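Local coordinates for protein plasma serine protease inhibitor (Homo sapiens, PDB 3DY0) that inhibits serine proteases of blood plasma and other body fluids in a heparin-dependent manner, trapping them in a covalent complex as they cleave its reactive centre loop, at residues Y139-L151 against A315-A329. Sequence-based numbering, arbitrary orientation.
Sequences YVAKQTKGKIVDL and AVVEVDESGTRAAAA
Lys147 and Ile148, in the loop that leaves the C-terminal end of helix 129-143 (serpin helix F), sit on Val316 and Ala327 of a beta hairpin in the central sheet A. Strand 323-335 of this hairpin carries the alanine-rich hinge of the reactive centre loop, inserted between strands 159-172 and 307-319 as expected for a cleaved serpin. The helix ends in a Schellman motif, and the type I' turn from Thr144 to Lys147 brings the chain back over the sheet.

Lys147 runs along the hairpin. Lys147 CB rests on Ala327 CB at 3.7 Å and also touches Val316 CG2. A bend at chi2 (-56°) is followed by an extended chain, in which CD and CE pass Glu318 OE1, Lys147 CE lying 3.7 Å from it. Lys147 NZ then forms a salt bridge with Glu318 OE1 (2.9 Å), reached on the syn side but 27° out of the carboxylate plane; its bond to OE2 is weak. The two side chains cross at about a right angle. A water accepts from Lys147 NZ at 2.6 Å and donates to Glu318 OE2, closing the pair into a small ring. Arg325 grips the same OE2 side-on through NE and NH1, and reaches Asp320 end-on, so Glu318 is shared by two neighbouring cations, and with Asp320 it probably offsets their like charges.

Beneath the loop the contact is apolar. Ile148 lays CD1 over the backbone at Ala327 O and Ala328 CA, while Ala329 CB meets Val140 CG1 at 3.6 Å, with Leu151 CD2 also against it. Thr144 sets CB on Ala327 CB, and its buried hydroxyl ties helix to loop: Thr144 OG1 donates to Val140 O (2.8 Å) and accepts from Ile148 N at 3.0 Å.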
ATOM      1  N   TYR A 139       9.801   8.566 -14.094  1.00 12.33           N
ATOM      2  CA  TYR A 139       8.441   9.057 -13.887  1.00 11.39           C
ATOM      3  C   TYR A 139       7.990   8.730 -12.471  1.00 11.60           C
ATOM      4  O   TYR A 139       7.473   9.593 -11.767  1.00 11.36           O
ATOM      5  CB  TYR A 139       7.471   8.410 -14.882  1.00 12.29           C
ATOM      6  CG  TYR A 139       6.010   8.712 -14.613  1.00 13.19           C
ATOM      7  CD1 TYR A 139       5.443   9.928 -14.992  1.00 14.49           C
ATOM      8  CD2 TYR A 139       5.195   7.776 -13.977  1.00 12.25           C
ATOM      9  CE1 TYR A 139       4.094  10.206 -14.742  1.00 14.35           C
ATOM     10  CE2 TYR A 139       3.847   8.043 -13.727  1.00 12.81           C
ATOM     11  CZ  TYR A 139       3.305   9.254 -14.111  1.00 13.44           C
ATOM     12  OH  TYR A 139       1.972   9.509 -13.868  1.00 15.78           O
ATOM     13  N   VAL A 140       8.179   7.479 -12.063  1.00 12.32           N
ATOM     14  CA  VAL A 140       7.784   7.055 -10.724  1.00 11.99           C
ATOM     15  C   VAL A 140       8.550   7.818  -9.651  1.00 13.71           C
ATOM     16  O   VAL A 140       7.979   8.217  -8.634  1.00 13.63           O
ATOM     17  CB  VAL A 140       7.995   5.541 -10.539  1.00 10.90           C
ATOM     18  CG1 VAL A 140       7.776   5.148  -9.079  1.00 11.60           C
ATOM     19  CG2 VAL A 140       7.022   4.780 -11.440  1.00 11.73           C
ATOM     20  N   ALA A 141       9.843   8.025  -9.878  1.00 12.63           N
ATOM     21  CA  ALA A 141      10.660   8.756  -8.919  1.00 14.01           C
ATOM     22  C   ALA A 141      10.166  10.195  -8.794  1.00 13.35           C
ATOM     23  O   ALA A 141      10.104  10.746  -7.696  1.00 14.71           O
ATOM     24  CB  ALA A 141      12.119   8.738  -9.353  1.00 16.04           C
ATOM     25  N   LYS A 142       9.812  10.806  -9.921  1.00 13.43           N
ATOM     26  CA  LYS A 142       9.329  12.178  -9.904  1.00 14.04           C
ATOM     27  C   LYS A 142       8.016  12.290  -9.134  1.00 13.52           C
ATOM     28  O   LYS A 142       7.856  13.172  -8.284  1.00 15.23           O
ATOM     29  CB  LYS A 142       9.121  12.688 -11.334  1.00 15.06           C
ATOM     30  CG  LYS A 142       8.589  14.109 -11.409  1.00 20.50           C
ATOM     31  CD  LYS A 142       8.235  14.490 -12.840  1.00 24.82           C
ATOM     32  CE  LYS A 142       7.643  15.888 -12.914  1.00 27.76           C
ATOM     33  NZ  LYS A 142       7.158  16.219 -14.286  1.00 31.12           N
ATOM     34  N   GLN A 143       7.080  11.394  -9.431  0.50 13.63           N
ATOM     35  CA  GLN A 143       5.777  11.407  -8.773  0.50 13.71           C
ATOM     36  C   GLN A 143       5.839  11.078  -7.286  0.50 13.36           C
ATOM     37  O   GLN A 143       4.931  11.433  -6.534  0.50 13.66           O
ATOM     38  CB  GLN A 143       4.819  10.438  -9.470  0.50 13.01           C
ATOM     39  CG  GLN A 143       4.581  10.747 -10.941  0.50 13.74           C
ATOM     40  CD  GLN A 143       4.215  12.199 -11.181  0.50 14.85           C
ATOM     41  OE1 GLN A 143       3.260  12.717 -10.600  0.50 14.92           O
ATOM     42  NE2 GLN A 143       4.975  12.864 -12.040  0.50 15.88           N
ATOM     43  N   THR A 144       6.898  10.398  -6.858  1.00 13.39           N
ATOM     44  CA  THR A 144       7.035  10.048  -5.448  1.00 12.94           C
ATOM     45  C   THR A 144       8.132  10.875  -4.789  1.00 13.94           C
ATOM     46  O   THR A 144       8.687  10.494  -3.761  1.00 13.83           O
ATOM     47  CB  THR A 144       7.326   8.547  -5.255  1.00 12.58           C
ATOM     48  OG1 THR A 144       8.559   8.204  -5.892  1.00 11.14           O
ATOM     49  CG2 THR A 144       6.202   7.711  -5.847  1.00 13.31           C
ATOM     50  N   LYS A 145       8.428  12.018  -5.403  1.00 15.33           N
ATOM     51  CA  LYS A 145       9.432  12.945  -4.901  1.00 16.49           C
ATOM     52  C   LYS A 145      10.728  12.264  -4.476  1.00 16.20           C
ATOM     53  O   LYS A 145      11.288  12.556  -3.412  1.00 18.53           O
ATOM     54  CB  LYS A 145       8.845  13.761  -3.747  1.00 17.86           C
ATOM     55  CG  LYS A 145       7.592  14.540  -4.139  1.00 20.08           C
ATOM     56  CD  LYS A 145       7.164  15.510  -3.048  1.00 23.51           C
ATOM     57  N   GLY A 146      11.192  11.349  -5.323  1.00 15.74           N
ATOM     58  CA  GLY A 146      12.435  10.637  -5.081  1.00 16.52           C
ATOM     59  C   GLY A 146      12.406   9.489  -4.093  1.00 15.97           C
ATOM     60  O   GLY A 146      13.445   8.897  -3.818  1.00 16.15           O
ATOM     61  N   LYS A 147      11.231   9.154  -3.568  1.00 14.42           N
ATOM     62  CA  LYS A 147      11.135   8.074  -2.592  1.00 15.48           C
ATOM     63  C   LYS A 147      11.119   6.671  -3.195  1.00 13.61           C
ATOM     64  O   LYS A 147      11.638   5.735  -2.591  1.00 14.96           O
ATOM     65  CB  LYS A 147       9.907   8.276  -1.702  1.00 15.10           C
ATOM     66  CG  LYS A 147       9.939   9.567  -0.884  1.00 17.10           C
ATOM     67  CD  LYS A 147      11.190   9.663  -0.013  1.00 19.61           C
ATOM     68  CE  LYS A 147      11.175  10.940   0.828  1.00 21.52           C
ATOM     69  NZ  LYS A 147      12.416  11.104   1.637  1.00 24.34           N
ATOM     70  N   ILE A 148      10.519   6.514  -4.373  1.00 13.71           N
ATOM     71  CA  ILE A 148      10.491   5.206  -5.021  1.00 13.43           C
ATOM     72  C   ILE A 148      11.434   5.258  -6.216  1.00 14.58           C
ATOM     73  O   ILE A 148      11.096   5.797  -7.271  1.00 13.29           O
ATOM     74  CB  ILE A 148       9.073   4.817  -5.506  1.00 12.35           C
ATOM     75  CG1 ILE A 148       8.093   4.784  -4.324  1.00 12.36           C
ATOM     76  CG2 ILE A 148       9.118   3.437  -6.158  1.00 12.48           C
ATOM     77  CD1 ILE A 148       8.418   3.740  -3.265  1.00 13.53           C
ATOM     78  N   VAL A 149      12.625   4.700  -6.039  0.50 15.95           N
ATOM     79  CA  VAL A 149      13.624   4.688  -7.099  0.50 17.79           C
ATOM     80  C   VAL A 149      13.813   3.283  -7.656  0.50 17.86           C
ATOM     81  O   VAL A 149      13.740   2.295  -6.925  0.50 18.85           O
ATOM     82  CB  VAL A 149      14.985   5.214  -6.585  0.50 18.91           C
ATOM     83  CG1 VAL A 149      14.830   6.641  -6.079  0.50 19.80           C
ATOM     84  CG2 VAL A 149      15.512   4.313  -5.484  0.50 20.19           C
ATOM     85  N   ASP A 150      14.053   3.207  -8.960  1.00 18.34           N
ATOM     86  CA  ASP A 150      14.256   1.932  -9.639  1.00 18.70           C
ATOM     87  C   ASP A 150      13.135   0.914  -9.423  1.00 16.73           C
ATOM     88  O   ASP A 150      13.395  -0.244  -9.100  1.00 15.82           O
ATOM     89  CB  ASP A 150      15.593   1.325  -9.202  1.00 22.22           C
ATOM     90  CG  ASP A 150      16.785   2.152  -9.654  1.00 25.30           C
ATOM     91  OD1 ASP A 150      17.909   1.880  -9.184  1.00 29.29           O
ATOM     92  OD2 ASP A 150      16.603   3.068 -10.484  1.00 27.38           O
ATOM     93  N   LEU A 151      11.888   1.337  -9.611  1.00 14.93           N
ATOM     94  CA  LEU A 151      10.766   0.422  -9.444  1.00 14.49           C
ATOM     95  C   LEU A 151      10.990  -0.813 -10.314  1.00 13.95           C
ATOM     96  O   LEU A 151      10.813  -1.947  -9.870  1.00 15.38           O
ATOM     97  CB  LEU A 151       9.454   1.090  -9.864  1.00 13.37           C
ATOM     98  CG  LEU A 151       8.235   0.161  -9.850  1.00 13.72           C
ATOM     99  CD1 LEU A 151       7.908  -0.247  -8.412  1.00 14.04           C
ATOM    100  CD2 LEU A 151       7.048   0.864 -10.484  1.00 14.18           C
ATOM    101  N   ALA A 315       7.225  -0.041  -1.662  1.00  7.61           N
ATOM    102  CA  ALA A 315       6.676   0.930  -0.726  1.00  7.63           C
ATOM    103  C   ALA A 315       7.721   1.258   0.332  1.00  8.47           C
ATOM    104  O   ALA A 315       8.461   0.381   0.775  1.00  8.97           O
ATOM    105  CB  ALA A 315       5.426   0.363  -0.070  1.00  8.95           C
ATOM    106  N   VAL A 316       7.780   2.524   0.734  1.00  7.46           N
ATOM    107  CA  VAL A 316       8.745   2.954   1.739  1.00  8.53           C
ATOM    108  C   VAL A 316       8.087   3.908   2.723  1.00  8.76           C
ATOM    109  O   VAL A 316       7.111   4.586   2.390  1.00  8.66           O
ATOM    110  CB  VAL A 316       9.967   3.684   1.101  1.00  9.15           C
ATOM    111  CG1 VAL A 316      10.636   2.798   0.064  1.00  9.53           C
ATOM    112  CG2 VAL A 316       9.526   5.001   0.479  1.00 10.06           C
ATOM    113  N   VAL A 317       8.614   3.943   3.942  1.00  8.38           N
ATOM    114  CA  VAL A 317       8.095   4.848   4.958  1.00  9.15           C
ATOM    115  C   VAL A 317       9.222   5.335   5.855  1.00  8.70           C
ATOM    116  O   VAL A 317      10.160   4.593   6.145  1.00  8.77           O
ATOM    117  CB  VAL A 317       7.004   4.178   5.839  1.00  7.26           C
ATOM    118  CG1 VAL A 317       7.591   3.034   6.645  1.00  9.24           C
ATOM    119  CG2 VAL A 317       6.374   5.228   6.761  1.00 10.15           C
ATOM    120  N   GLU A 318       9.128   6.597   6.260  1.00  7.51           N
ATOM    121  CA  GLU A 318      10.095   7.217   7.155  1.00  9.12           C
ATOM    122  C   GLU A 318       9.279   7.853   8.268  1.00  8.63           C
ATOM    123  O   GLU A 318       8.385   8.655   8.002  1.00  9.56           O
ATOM    124  CB  GLU A 318      10.886   8.316   6.439  1.00 12.54           C
ATOM    125  CG  GLU A 318      11.627   7.858   5.201  1.00 16.28           C
ATOM    126  CD  GLU A 318      12.178   9.016   4.392  1.00 19.45           C
ATOM    127  OE1 GLU A 318      12.797   8.763   3.338  1.00 22.06           O
ATOM    128  OE2 GLU A 318      11.993  10.181   4.808  1.00 21.62           O
ATOM    129  N   VAL A 319       9.578   7.484   9.506  1.00  8.31           N
ATOM    130  CA  VAL A 319       8.885   8.040  10.661  1.00  8.04           C
ATOM    131  C   VAL A 319       9.927   8.681  11.560  1.00  9.17           C
ATOM    132  O   VAL A 319      10.890   8.027  11.959  1.00  9.97           O
ATOM    133  CB  VAL A 319       8.157   6.943  11.472  1.00  9.71           C
ATOM    134  CG1 VAL A 319       7.728   7.491  12.836  1.00 11.53           C
ATOM    135  CG2 VAL A 319       6.949   6.442  10.691  1.00 10.32           C
ATOM    136  N   ASP A 320       9.751   9.964  11.861  1.00  8.56           N
ATOM    137  CA  ASP A 320      10.684  10.641  12.749  1.00  9.52           C
ATOM    138  C   ASP A 320       9.970  11.622  13.668  1.00  9.83           C
ATOM    139  O   ASP A 320       8.745  11.607  13.771  1.00  9.88           O
ATOM    140  CB  ASP A 320      11.807  11.334  11.964  1.00 10.15           C
ATOM    141  CG  ASP A 320      11.302  12.345  10.952  1.00 12.14           C
ATOM    142  OD1 ASP A 320      10.161  12.837  11.086  1.00 12.94           O
ATOM    143  OD2 ASP A 320      12.076  12.662  10.019  1.00 15.62           O
ATOM    144  N   GLU A 321      10.733  12.470  14.346  1.00  9.44           N
ATOM    145  CA  GLU A 321      10.138  13.410  15.282  1.00  9.99           C
ATOM    146  C   GLU A 321       9.182  14.429  14.676  1.00 11.24           C
ATOM    147  O   GLU A 321       8.235  14.856  15.331  1.00 11.11           O
ATOM    148  CB  GLU A 321      11.240  14.142  16.062  1.00  9.92           C
ATOM    149  CG  GLU A 321      12.071  13.242  16.963  1.00 10.14           C
ATOM    150  CD  GLU A 321      13.288  12.649  16.270  1.00 12.68           C
ATOM    151  OE1 GLU A 321      13.349  12.673  15.022  1.00 14.86           O
ATOM    152  OE2 GLU A 321      14.186  12.150  16.984  1.00 15.92           O
ATOM    153  N   SER A 322       9.418  14.810  13.424  0.50 11.47           N
ATOM    154  CA  SER A 322       8.574  15.805  12.769  0.50 12.28           C
ATOM    155  C   SER A 322       7.312  15.248  12.119  0.50 10.95           C
ATOM    156  O   SER A 322       6.290  15.930  12.068  0.50 11.51           O
ATOM    157  CB  SER A 322       9.381  16.569  11.716  0.50 14.49           C
ATOM    158  OG  SER A 322       9.691  15.739  10.613  0.50 17.90           O
ATOM    159  N   GLY A 323       7.374  14.020  11.615  1.00  9.88           N
ATOM    160  CA  GLY A 323       6.199  13.459  10.978  1.00  9.22           C
ATOM    161  C   GLY A 323       6.466  12.161  10.253  1.00  9.83           C
ATOM    162  O   GLY A 323       7.226  11.321  10.728  1.00 10.83           O
ATOM    163  N   THR A 324       5.841  12.013   9.090  1.00  8.94           N
ATOM    164  CA  THR A 324       5.971  10.803   8.288  1.00  9.74           C
ATOM    165  C   THR A 324       5.957  11.075   6.790  1.00  9.99           C
ATOM    166  O   THR A 324       5.240  11.949   6.314  1.00 10.78           O
ATOM    167  CB  THR A 324       4.799   9.824   8.591  1.00  8.97           C
ATOM    168  OG1 THR A 324       4.865   9.401   9.957  1.00  9.72           O
ATOM    169  CG2 THR A 324       4.846   8.600   7.669  1.00  8.15           C
ATOM    170  N   ARG A 325       6.786  10.339   6.061  1.00  8.83           N
ATOM    171  CA  ARG A 325       6.795  10.406   4.606  1.00 10.23           C
ATOM    172  C   ARG A 325       6.609   8.952   4.210  1.00 10.39           C
ATOM    173  O   ARG A 325       7.252   8.066   4.775  1.00 10.82           O
ATOM    174  CB  ARG A 325       8.124  10.917   4.038  1.00 11.79           C
ATOM    175  CG  ARG A 325       8.264  12.429   4.016  1.00 13.52           C
ATOM    176  CD  ARG A 325       8.574  12.951   5.396  1.00 17.15           C
ATOM    177  NE  ARG A 325       9.775  12.310   5.917  1.00 19.00           N
ATOM    178  CZ  ARG A 325      10.162  12.360   7.185  1.00 19.83           C
ATOM    179  NH1 ARG A 325      11.273  11.739   7.559  1.00 20.23           N
ATOM    180  NH2 ARG A 325       9.439  13.027   8.076  1.00 16.95           N
ATOM    181  N   ALA A 326       5.705   8.705   3.271  1.00  9.37           N
ATOM    182  CA  ALA A 326       5.453   7.348   2.803  1.00  9.01           C
ATOM    183  C   ALA A 326       5.127   7.412   1.325  1.00  8.64           C
ATOM    184  O   ALA A 326       4.498   8.360   0.853  1.00 10.54           O
ATOM    185  CB  ALA A 326       4.292   6.716   3.570  1.00  9.10           C
ATOM    186  N   ALA A 327       5.551   6.399   0.588  1.00  8.56           N
ATOM    187  CA  ALA A 327       5.281   6.381  -0.837  1.00  9.08           C
ATOM    188  C   ALA A 327       5.281   4.957  -1.332  1.00  8.37           C
ATOM    189  O   ALA A 327       5.821   4.068  -0.687  1.00  8.12           O
ATOM    190  CB  ALA A 327       6.336   7.184  -1.579  1.00  8.46           C
ATOM    191  N   ALA A 328       4.664   4.746  -2.484  1.00  8.52           N
ATOM    192  CA  ALA A 328       4.616   3.421  -3.069  1.00  7.49           C
ATOM    193  C   ALA A 328       4.229   3.519  -4.534  1.00  8.05           C
ATOM    194  O   ALA A 328       3.699   4.534  -4.987  1.00  9.01           O
ATOM    195  CB  ALA A 328       3.604   2.546  -2.322  1.00  9.16           C
ATOM    196  N   ALA A 329       4.515   2.455  -5.272  1.00  6.62           N
ATOM    197  CA  ALA A 329       4.153   2.399  -6.673  1.00  6.99           C
ATOM    198  C   ALA A 329       3.934   0.939  -7.021  1.00  7.11           C
ATOM    199  O   ALA A 329       4.552   0.047  -6.429  1.00  8.05           O
ATOM    200  CB  ALA A 329       5.257   2.999  -7.550  1.00  9.08           C
TER
HETATM  201  O   HOH W   1      11.636  13.026   3.257  1.00 37.16           O